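Local structure of sphingomyelinase-c (Listeria ivanovii, 1ZWX) at residues Asn17-Ser22 with Leu52-Asp57; Asp36-Ala41 with His62-Asn67. The protein is a bacterial protein of the endonuclease/exonuclease/phosphatase family, built on the two-sheet alpha/beta fold of the DNase I-like clan. All coordinates share one frame; numbering follows the deposited sequence.

How the contacts relate
Both contacts belong to the same layered part of the fold, a sheet with helices packed on it. Contact 1 is buried: it pairs two parallel strands, 12-20 and 49-55, and its chemistry is that of backbone hydrogen bonds plus one polar cluster round Glu54. Contact 2 lies farther from the centre of the chain and is only partly buried; it joins helices 31-39 and 58-67, the first being the helix in the connection between the two strands. The layers meet where Val18 packs on Ile38 and Leu20 and Leu52 pack on Leu64. The apolar floor of contact 2 therefore rests on the strands of contact 1, whereas the salt bridge of Asp36 and Arg63 lies farther out.

Contact 1: Asn17-Ser22 with Leu52-Asp57; sequences NVYLFS and LNEAFD
Asn17 CG stands anti to its backbone N (chi1 -179°) and Glu54 CG anti to its carbonyl carbon (chi1 -70°), which brings amide and carboxylate together across two parallel strands of a beta-alpha-beta unit in the DNase I-like fold. Asn17 ND2 donates to Glu54 OE2 at 2.9 Å; the bond is nearly straight and lies in the amide plane, but meets the carboxylate from above its plane, the two groups being turned 82° apart. Asn17 ND2 also donates to Asp195 OD2. The other end of the amide, Asn17 OD1, accepts from Tyr19 N in an Asx turn. Here the register slips by one residue, a beta bulge between the pairs Asn17-Asn53 and Leu20-Ala55. Val18 N to Asn53 O and Leu20 N to Glu54 O keep the strands joined. A phosphate ion, probably from the crystallisation liquor, lies near Glu54 and may mark a pocket at the C-terminal ends of the strands. Phe21 CE1 touches Glu54 OE1 at 3.3 Å, and the rings of Phe21 and Phe56 meet obliquely. At the end of strand 12-20, Leu20 O accepts from Asp57 N at 2.9 Å and Phe56 N at 3.1 Å, from opposite faces of its carbonyl plane.

Contact 2: Asp36-Ala41 with His62-Asn67; sequences DLIAQA and HRLLNN
The carboxylate of Asp36 reaches both Arg63 and Asn67 between helices 31-39 and 58-67, a helix pair lying on one face of the sheet in this alpha/beta fold. Its two oxygens divide the work. Asp36 OD1 accepts from Asn67 ND2 at 2.8 Å through its anti lone pair, the one turned away from OD2, and sits 18° out of the Asn67 amide plane. Asp36 OD2 forms a salt bridge with Arg63 NH1 at 3.2 Å. The Arg63 chain leaves the helix extended, then bends at chi3 (-78°), bringing the guanidinium almost parallel to the carboxylate, 8° between the planes, and laying CD alongside Asp36 OD1. Both donors have second partners on the first helix: Arg63 NH1 reaches Met32 O, and Asn67 ND2 reaches Ala35 O.

Beneath this polar layer the contact turns apolar. The small side chain of Ala39 allows a close approach, its CB lying 3.3 Å from Asn67 CB, and the CA atoms of these residues are 5.9 Å apart. On the sheet side of Ala39, the Leu64 CD1 branch touches Ala39 CB at 4.0 Å and Ile38 CG2 at 3.8 Å; Leu64 and Ile38 cross at about a right angle and both also rest on Val18. The chemistry implies a graded interface: methyl contacts face the strands, and farther out the helices are joined by a carboxylate whose charge is probably balanced in part by Arg63 and which also accepts a hydrogen bond from the Asn67 amide.

Contact 1: Asn17-Ser22 with Leu52-Asp57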
# COMPACT_ATOMS: atom_id res chain seq x y z
N ASN A 17 -0.77 2.69 -3.82
CA ASN A 17 0.41 3.47 -3.59
C ASN A 17 0.17 4.76 -4.37
O ASN A 17 0.19 4.77 -5.60
CB ASN A 17 1.64 2.69 -4.13
CG ASN A 17 2.93 3.44 -3.91
OD1 ASN A 17 2.92 4.68 -3.85
ND2 ASN A 17 4.04 2.71 -3.77
N VAL A 18 -0.13 5.83 -3.64
CA VAL A 18 -0.61 7.07 -4.25
C VAL A 18 0.51 8.08 -4.60
O VAL A 18 0.23 9.16 -5.13
CB VAL A 18 -1.67 7.78 -3.34
CG1 VAL A 18 -2.96 6.90 -3.24
CG2 VAL A 18 -1.12 8.05 -1.98
N TYR A 19 1.76 7.73 -4.31
CA TYR A 19 2.88 8.57 -4.76
C TYR A 19 2.70 10.05 -4.39
O TYR A 19 2.61 10.90 -5.29
CB TYR A 19 3.01 8.42 -6.27
CG TYR A 19 4.20 9.13 -6.90
CD1 TYR A 19 5.46 9.05 -6.32
CD2 TYR A 19 4.06 9.81 -8.09
CE1 TYR A 19 6.57 9.68 -6.89
CE2 TYR A 19 5.18 10.42 -8.70
CZ TYR A 19 6.42 10.34 -8.09
OH TYR A 19 7.54 10.96 -8.67
N LEU A 20 2.64 10.34 -3.09
CA LEU A 20 2.59 11.72 -2.55
C LEU A 20 3.89 12.03 -1.83
O LEU A 20 3.99 12.04 -0.59
CB LEU A 20 1.36 11.96 -1.66
CG LEU A 20 -0.03 11.75 -2.35
CD1 LEU A 20 -1.14 11.84 -1.29
CD2 LEU A 20 -0.37 12.64 -3.60
N PHE A 21 4.92 12.27 -2.63
CA PHE A 21 6.23 12.62 -2.09
C PHE A 21 6.23 13.99 -1.43
O PHE A 21 5.38 14.84 -1.73
CB PHE A 21 7.26 12.57 -3.21
CG PHE A 21 7.82 11.18 -3.45
CD1 PHE A 21 7.12 10.02 -3.07
CD2 PHE A 21 9.07 11.03 -4.09
CE1 PHE A 21 7.66 8.73 -3.31
CE2 PHE A 21 9.62 9.76 -4.33
CZ PHE A 21 8.89 8.60 -3.95
N SER A 22 7.17 14.18 -0.51
CA SER A 22 7.39 15.48 0.15
C SER A 22 7.42 16.64 -0.85
O SER A 22 8.20 16.61 -1.78
CB SER A 22 8.72 15.44 0.88
OG SER A 22 9.20 16.75 1.13
N LEU A 52 -3.47 2.74 1.94
CA LEU A 52 -2.69 3.74 1.20
C LEU A 52 -1.20 3.56 1.45
O LEU A 52 -0.81 3.20 2.55
CB LEU A 52 -3.08 5.14 1.67
CG LEU A 52 -4.55 5.48 1.52
CD1 LEU A 52 -4.77 6.87 2.13
CD2 LEU A 52 -4.98 5.46 0.05
N ASN A 53 -0.39 3.82 0.43
CA ASN A 53 1.10 3.78 0.53
C ASN A 53 1.62 5.09 -0.07
O ASN A 53 0.97 5.70 -0.92
CB ASN A 53 1.71 2.67 -0.36
CG ASN A 53 1.47 1.25 0.16
OD1 ASN A 53 1.70 0.30 -0.59
ND2 ASN A 53 0.98 1.09 1.39
N GLU A 54 2.83 5.49 0.35
CA GLU A 54 3.49 6.73 -0.13
C GLU A 54 2.66 8.00 0.09
O GLU A 54 2.74 8.99 -0.68
CB GLU A 54 3.94 6.59 -1.58
CG GLU A 54 5.11 5.62 -1.70
CD GLU A 54 5.69 5.50 -3.13
OE1 GLU A 54 5.45 6.38 -3.99
OE2 GLU A 54 6.36 4.47 -3.39
N ALA A 55 1.89 7.97 1.16
CA ALA A 55 1.23 9.19 1.67
C ALA A 55 2.23 9.88 2.58
O ALA A 55 2.09 9.87 3.81
CB ALA A 55 -0.07 8.82 2.44
N PHE A 56 3.27 10.46 1.98
CA PHE A 56 4.40 10.99 2.75
C PHE A 56 4.23 12.50 3.05
O PHE A 56 4.46 12.95 4.18
CB PHE A 56 5.73 10.83 1.99
CG PHE A 56 6.25 9.42 1.89
CD1 PHE A 56 6.52 8.88 0.63
CD2 PHE A 56 6.47 8.65 3.02
CE1 PHE A 56 7.03 7.59 0.52
CE2 PHE A 56 6.98 7.34 2.91
CZ PHE A 56 7.25 6.83 1.66
N ASP A 57 3.87 13.27 2.03
CA ASP A 57 3.80 14.73 2.19
C ASP A 57 2.77 15.06 3.24
O ASP A 57 1.63 14.62 3.13
CB ASP A 57 3.36 15.40 0.90
CG ASP A 57 3.34 16.91 1.02
OD1 ASP A 57 2.25 17.51 0.90
OD2 ASP A 57 4.43 17.47 1.26

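Contact 2: Asp36-Ala41 with His62-Asn67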
# COMPACT_ATOMS: atom_id res chain seq x y z
N ASP A 36 -7.13 15.40 -4.23
CA ASP A 36 -8.55 15.59 -4.57
C ASP A 36 -9.02 14.61 -5.62
O ASP A 36 -10.08 13.98 -5.44
CB ASP A 36 -8.83 17.03 -5.05
CG ASP A 36 -8.66 18.05 -3.97
OD1 ASP A 36 -8.78 17.72 -2.78
OD2 ASP A 36 -8.41 19.24 -4.29
N LEU A 37 -8.26 14.46 -6.70
CA LEU A 37 -8.60 13.58 -7.80
C LEU A 37 -8.79 12.12 -7.35
O LEU A 37 -9.75 11.44 -7.76
CB LEU A 37 -7.51 13.61 -8.87
CG LEU A 37 -7.35 14.88 -9.73
CD1 LEU A 37 -6.38 14.57 -10.86
CD2 LEU A 37 -8.74 15.36 -10.27
N ILE A 38 -7.87 11.66 -6.52
CA ILE A 38 -7.90 10.28 -6.03
C ILE A 38 -9.16 10.05 -5.18
O ILE A 38 -9.85 9.04 -5.36
CB ILE A 38 -6.62 9.94 -5.21
CG1 ILE A 38 -5.38 9.82 -6.11
CG2 ILE A 38 -6.83 8.66 -4.36
CD1 ILE A 38 -4.05 9.93 -5.30
N ALA A 39 -9.44 10.94 -4.23
CA ALA A 39 -10.60 10.78 -3.35
C ALA A 39 -11.95 10.93 -4.09
O ALA A 39 -12.98 10.40 -3.62
CB ALA A 39 -10.52 11.74 -2.18
N GLN A 40 -11.93 11.62 -5.24
CA GLN A 40 -13.11 11.79 -6.12
C GLN A 40 -13.30 10.68 -7.14
O GLN A 40 -14.30 10.66 -7.86
CB GLN A 40 -13.02 13.12 -6.89
CG GLN A 40 -13.13 14.36 -5.99
CD GLN A 40 -12.67 15.64 -6.68
OE1 GLN A 40 -12.34 15.67 -7.88
NE2 GLN A 40 -12.64 16.70 -5.91
N ALA A 41 -12.34 9.75 -7.22
CA ALA A 41 -12.35 8.74 -8.29
C ALA A 41 -13.31 7.59 -7.92
O ALA A 41 -13.48 7.27 -6.74
CB ALA A 41 -10.94 8.19 -8.52
N HIS A 62 -2.67 14.62 4.54
CA HIS A 62 -3.79 15.14 5.36
C HIS A 62 -5.00 15.46 4.50
O HIS A 62 -6.12 15.05 4.82
CB HIS A 62 -3.35 16.33 6.21
CG HIS A 62 -4.47 16.98 6.97
ND1 HIS A 62 -5.12 18.11 6.52
CD2 HIS A 62 -5.07 16.64 8.14
CE1 HIS A 62 -6.06 18.45 7.39
NE2 HIS A 62 -6.05 17.58 8.38
N ARG A 63 -4.80 16.15 3.38
CA ARG A 63 -5.90 16.40 2.48
C ARG A 63 -6.60 15.14 1.98
O ARG A 63 -7.86 15.05 1.99
CB ARG A 63 -5.49 17.29 1.30
CG ARG A 63 -6.67 17.53 0.36
CD ARG A 63 -6.30 18.38 -0.82
NE ARG A 63 -6.25 19.78 -0.43
CZ ARG A 63 -6.13 20.78 -1.30
NH1 ARG A 63 -6.06 20.54 -2.60
NH2 ARG A 63 -6.07 22.03 -0.85
N LEU A 64 -5.82 14.17 1.50
CA LEU A 64 -6.41 12.94 0.97
C LEU A 64 -7.23 12.22 2.05
O LEU A 64 -8.36 11.82 1.80
CB LEU A 64 -5.31 12.01 0.42
CG LEU A 64 -5.77 10.62 -0.00
CD1 LEU A 64 -6.86 10.64 -1.06
CD2 LEU A 64 -4.55 9.86 -0.49
N LEU A 65 -6.65 12.07 3.23
CA LEU A 65 -7.29 11.34 4.31
C LEU A 65 -8.57 12.09 4.72
O LEU A 65 -9.60 11.50 4.98
CB LEU A 65 -6.34 11.20 5.48
CG LEU A 65 -5.22 10.17 5.16
CD1 LEU A 65 -4.17 10.27 6.21
CD2 LEU A 65 -5.85 8.78 5.12
N ASN A 66 -8.48 13.41 4.71
CA ASN A 66 -9.67 14.23 4.95
C ASN A 66 -10.78 14.10 3.92
O ASN A 66 -11.96 13.95 4.30
CB ASN A 66 -9.27 15.67 5.18
CG ASN A 66 -9.46 16.05 6.59
OD1 ASN A 66 -8.55 15.94 7.42
ND2 ASN A 66 -10.69 16.41 6.92
N ASN A 67 -10.41 14.14 2.65
CA ASN A 67 -11.32 13.90 1.56
C ASN A 67 -12.00 12.54 1.64
O ASN A 67 -13.08 12.35 1.06
CB ASN A 67 -10.59 13.95 0.21
CG ASN A 67 -10.10 15.36 -0.17
OD1 ASN A 67 -10.47 16.33 0.45
ND2 ASN A 67 -9.25 15.45 -1.21